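Local coordinates for protein L-lactate dehydrogenase (PDB 4UUL) that is a lactate dehydrogenase of the malate dehydrogenase family, reducing pyruvate to lactate with NADH in its natural form and probably acting on the malate couple too, at residues 100-109 against 131-142. The protein carries 1 engineered substitution. Sequence-based numbering, arbitrary orientation. Where two conformers were deposited one is given.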
loop_
_atom_site.group_PDB
_atom_site.type_symbol
_atom_site.label_atom_id
_atom_site.label_comp_id
_atom_site.label_asym_id
_atom_site.label_seq_id
_atom_site.Cartn_x
_atom_site.Cartn_y
_atom_site.Cartn_z
ATOM N N LEU B 100 -0.330 29.660 -7.907
ATOM C CA LEU B 100 0.025 28.267 -7.740
ATOM C C LEU B 100 0.879 27.801 -8.932
ATOM O O LEU B 100 1.896 27.105 -8.761
ATOM C CB LEU B 100 -1.230 27.416 -7.668
ATOM C CG LEU B 100 -0.961 25.894 -7.567
ATOM C CD1 LEU B 100 -0.345 25.528 -6.203
ATOM C CD2 LEU B 100 -2.232 25.160 -7.798
ATOM N N ILE B 101 0.463 28.158 -10.144
ATOM C CA ILE B 101 1.225 27.824 -11.326
ATOM C C ILE B 101 2.586 28.483 -11.234
ATOM O O ILE B 101 3.603 27.841 -11.505
ATOM C CB ILE B 101 0.478 28.258 -12.584
ATOM C CG1 ILE B 101 -0.798 27.444 -12.774
ATOM C CG2 ILE B 101 1.375 28.203 -13.780
ATOM C CD1 ILE B 101 -1.810 28.164 -13.650
ATOM N N SER B 102 2.612 29.763 -10.863
ATOM C CA SER B 102 3.867 30.507 -10.801
ATOM C C SER B 102 4.859 29.928 -9.803
ATOM O O SER B 102 6.012 29.717 -10.127
ATOM C CB SER B 102 3.602 31.941 -10.405
ATOM O OG SER B 102 2.911 32.584 -11.440
ATOM N N SER B 103 4.397 29.591 -8.608
ATOM C CA SER B 103 5.334 29.124 -7.608
ATOM C C SER B 103 5.926 27.780 -8.062
ATOM O O SER B 103 7.106 27.462 -7.853
ATOM C CB SER B 103 4.636 29.026 -6.247
ATOM O OG SER B 103 3.659 27.980 -6.291
ATOM N N ASN B 104 5.099 26.945 -8.657
ATOM C CA ASN B 104 5.569 25.634 -9.091
ATOM C C ASN B 104 6.501 25.696 -10.300
ATOM O O ASN B 104 7.265 24.777 -10.544
ATOM C CB ASN B 104 4.403 24.680 -9.297
ATOM C CG ASN B 104 3.938 24.125 -7.985
ATOM O OD1 ASN B 104 4.556 23.213 -7.459
ATOM N ND2 ASN B 104 2.915 24.698 -7.419
ATOM N N SER B 105 6.386 26.757 -11.119
ATOM C CA SER B 105 7.185 26.829 -12.310
ATOM C C SER B 105 8.675 26.753 -11.973
ATOM O O SER B 105 9.420 26.100 -12.677
ATOM C CB SER B 105 6.831 28.077 -13.148
ATOM O OG SER B 105 7.264 29.282 -12.511
ATOM N N VAL B 106 9.101 27.400 -10.888
ATOM C CA VAL B 106 10.501 27.408 -10.523
ATOM C C VAL B 106 10.984 25.980 -10.147
ATOM O O VAL B 106 12.023 25.506 -10.571
ATOM C CB VAL B 106 10.744 28.382 -9.368
ATOM C CG1 VAL B 106 12.187 28.259 -8.870
ATOM C CG2 VAL B 106 10.404 29.865 -9.798
ATOM N N ILE B 107 10.178 25.325 -9.323
ATOM C CA ILE B 107 10.440 23.960 -8.870
ATOM C C ILE B 107 10.648 23.037 -10.058
ATOM O O ILE B 107 11.625 22.298 -10.146
ATOM C CB ILE B 107 9.238 23.464 -8.031
ATOM C CG1 ILE B 107 9.091 24.316 -6.762
ATOM C CG2 ILE B 107 9.367 21.995 -7.697
ATOM C CD1 ILE B 107 10.366 24.572 -6.021
ATOM N N PHE B 108 9.708 23.100 -10.988
ATOM C CA PHE B 108 9.704 22.190 -12.111
ATOM C C PHE B 108 10.748 22.554 -13.177
ATOM O O PHE B 108 11.296 21.660 -13.827
ATOM C CB PHE B 108 8.295 21.934 -12.627
ATOM C CG PHE B 108 7.578 21.006 -11.706
ATOM C CD1 PHE B 108 6.900 21.460 -10.602
ATOM C CD2 PHE B 108 7.708 19.642 -11.886
ATOM C CE1 PHE B 108 6.324 20.562 -9.692
ATOM C CE2 PHE B 108 7.116 18.745 -10.992
ATOM C CZ PHE B 108 6.456 19.209 -9.893
ATOM N N LYS B 109 11.101 23.838 -13.285
ATOM C CA LYS B 109 12.251 24.170 -14.082
ATOM C C LYS B 109 13.492 23.480 -13.491
ATOM O O LYS B 109 14.291 22.843 -14.201
ATOM C CB LYS B 109 12.436 25.703 -14.102
ATOM C CG LYS B 109 13.779 26.169 -14.644
ATOM C CD LYS B 109 13.863 27.678 -14.800
ATOM C CE LYS B 109 15.167 28.180 -15.345
ATOM N NZ LYS B 109 16.292 27.808 -14.512
ATOM N N PRO B 131 0.119 21.951 -10.208
ATOM C CA PRO B 131 -0.740 21.615 -11.345
ATOM C C PRO B 131 0.012 20.736 -12.357
ATOM O O PRO B 131 1.005 21.172 -12.924
ATOM C CB PRO B 131 -1.080 23.000 -11.934
ATOM C CG PRO B 131 0.119 23.867 -11.594
ATOM C CD PRO B 131 0.671 23.333 -10.315
ATOM N N ASP B 132 -0.368 19.470 -12.473
ATOM C CA ASP B 132 0.491 18.475 -13.074
ATOM C C ASP B 132 0.748 18.690 -14.570
ATOM O O ASP B 132 1.888 18.576 -15.009
ATOM C CB ASP B 132 0.067 17.033 -12.749
ATOM C CG ASP B 132 -1.307 16.679 -13.198
ATOM O OD1 ASP B 132 -2.118 17.586 -13.540
ATOM O OD2 ASP B 132 -1.598 15.484 -13.165
ATOM N N ASN B 133 -0.266 18.991 -15.397
ATOM C CA ASN B 133 0.019 19.166 -16.797
ATOM C C ASN B 133 1.027 20.280 -17.032
ATOM O O ASN B 133 1.939 20.149 -17.860
ATOM C CB ASN B 133 -1.241 19.546 -17.604
ATOM C CG ASN B 133 -2.368 18.544 -17.523
ATOM O OD1 ASN B 133 -2.874 18.233 -16.426
ATOM N ND2 ASN B 133 -2.838 18.095 -18.688
ATOM N N THR B 134 0.837 21.397 -16.351
ATOM C CA THR B 134 1.724 22.541 -16.560
ATOM C C THR B 134 3.102 22.310 -15.931
ATOM O O THR B 134 4.114 22.607 -16.575
ATOM C CB THR B 134 1.105 23.819 -16.089
ATOM O OG1 THR B 134 -0.037 24.032 -16.921
ATOM C CG2 THR B 134 2.053 25.009 -16.189
ATOM N N ASN B 135 3.147 21.675 -14.746
ATOM C CA ASN B 135 4.413 21.299 -14.199
ATOM C C ASN B 135 5.195 20.389 -15.142
ATOM O O ASN B 135 6.419 20.530 -15.280
ATOM C CB ASN B 135 4.207 20.592 -12.862
ATOM C CG ASN B 135 3.725 21.530 -11.755
ATOM O OD1 ASN B 135 3.896 22.743 -11.813
ATOM N ND2 ASN B 135 3.277 20.931 -10.653
ATOM N N CYS B 136 4.476 19.452 -15.773
ATOM C CA CYS B 136 5.092 18.536 -16.709
ATOM C C CYS B 136 5.695 19.286 -17.916
ATOM O O CYS B 136 6.819 19.054 -18.328
ATOM C CB CYS B 136 4.076 17.508 -17.166
ATOM S SG CYS B 136 4.741 16.166 -18.179
ATOM N N GLU B 137 4.890 20.175 -18.496
ATOM C CA GLU B 137 5.374 20.992 -19.617
ATOM C C GLU B 137 6.639 21.749 -19.232
ATOM O O GLU B 137 7.593 21.815 -20.001
ATOM C CB GLU B 137 4.274 21.935 -20.051
ATOM C CG GLU B 137 4.624 22.862 -21.200
ATOM C CD GLU B 137 4.896 22.223 -22.524
ATOM O OE1 GLU B 137 4.327 21.158 -22.824
ATOM O OE2 GLU B 137 5.647 22.861 -23.343
ATOM N N ILE B 138 6.620 22.416 -18.073
ATOM C CA ILE B 138 7.770 23.203 -17.639
ATOM C C ILE B 138 8.984 22.295 -17.451
ATOM O O ILE B 138 10.103 22.685 -17.838
ATOM C CB ILE B 138 7.397 24.036 -16.386
ATOM C CG1 ILE B 138 6.330 25.108 -16.725
ATOM C CG2 ILE B 138 8.611 24.665 -15.762
ATOM C CD1 ILE B 138 6.754 26.154 -17.762
ATOM N N ALA B 139 8.815 21.163 -16.768
ATOM C CA ALA B 139 9.978 20.290 -16.578
ATOM C C ALA B 139 10.546 19.861 -17.911
ATOM O O ALA B 139 11.778 19.941 -18.124
ATOM C CB ALA B 139 9.608 19.090 -15.765
ATOM N N MET B 140 9.670 19.490 -18.839
ATOM C CA MET B 140 10.120 19.052 -20.152
ATOM C C MET B 140 10.860 20.167 -20.894
ATOM O O MET B 140 11.911 19.915 -21.494
ATOM C CB MET B 140 8.909 18.562 -20.932
ATOM C CG MET B 140 9.227 18.143 -22.354
ATOM S SD MET B 140 7.793 17.622 -23.313
ATOM C CE MET B 140 6.728 19.021 -23.229
ATOM N N LEU B 141 10.317 21.378 -20.882
ATOM C CA LEU B 141 10.988 22.498 -21.575
ATOM C C LEU B 141 12.367 22.791 -21.049
ATOM O O LEU B 141 13.204 23.305 -21.755
ATOM C CB LEU B 141 10.142 23.778 -21.454
ATOM C CG LEU B 141 8.848 23.786 -22.300
ATOM C CD1 LEU B 141 8.060 25.024 -21.956
ATOM C CD2 LEU B 141 9.115 23.696 -23.827
ATOM N N HIS B 142 12.594 22.459 -19.780
ATOM C CA HIS B 142 13.858 22.736 -19.124
ATOM C C HIS B 142 14.739 21.505 -18.941
ATOM O O HIS B 142 15.674 21.526 -18.165
ATOM C CB HIS B 142 13.602 23.456 -17.811
ATOM C CG HIS B 142 13.026 24.819 -18.024
ATOM N ND1 HIS B 142 11.674 25.072 -18.047
ATOM C CD2 HIS B 142 13.639 26.015 -18.235
ATOM C CE1 HIS B 142 11.467 26.355 -18.286
ATOM N NE2 HIS B 142 12.637 26.952 -18.403
HETATM O O HOH W 1 4.083 25.355 -13.182
#
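Phe-108, in residues 100-109 of helix 97-118, meets Asn-135 and Ala-139 of helix 132-141 where the two segment axes, 39° apart and running the same general way, approach to 8.0 Å. Here an amide is laid on a ring: Asn-135 CB sits 3.5 Å from the centroid of the Phe-108 ring and, with CG beside the backbone N (chi1 -70°), the amide continues across that face, nearly parallel, until ND2 lies 3.2 Å from Phe-108 CE1. ND2 hydrogen-bonds to Gly-129 O, while OD1 accepts from a water that also donates to Ile-101 O, bridging the helices. At the ring's edge Ala-139 CA stands 3.3 Å from Phe-108 O in a CA-H...O contact. At the C-terminal end, Lys-109 CG rests over one face of His-142, whose ring is held by ND1 bonding to Ile-138 O (2.9 Å); Lys-109 NZ forms a salt bridge with Glu-113 OE2. At the other end Pro-131, the N-cap residue after a cis peptide, packs CG against Ile-101 CG1 at 3.9 Å. Beside it Asn-104, a predicted NAD(+)-binding residue, bonds through OD1 to Met-89 N, and Asp-132, which contacts NADH in another structure of this protein, hydrogen-bonds through OD1 to ND1 of His-186, the predicted proton acceptor. These Rossmann-domain helices lie side by side on one face of the parallel sheet, over strand 124-127, where Val-127 touches Phe-108 and Asn-135; helix 307-337 packs on Ser-105.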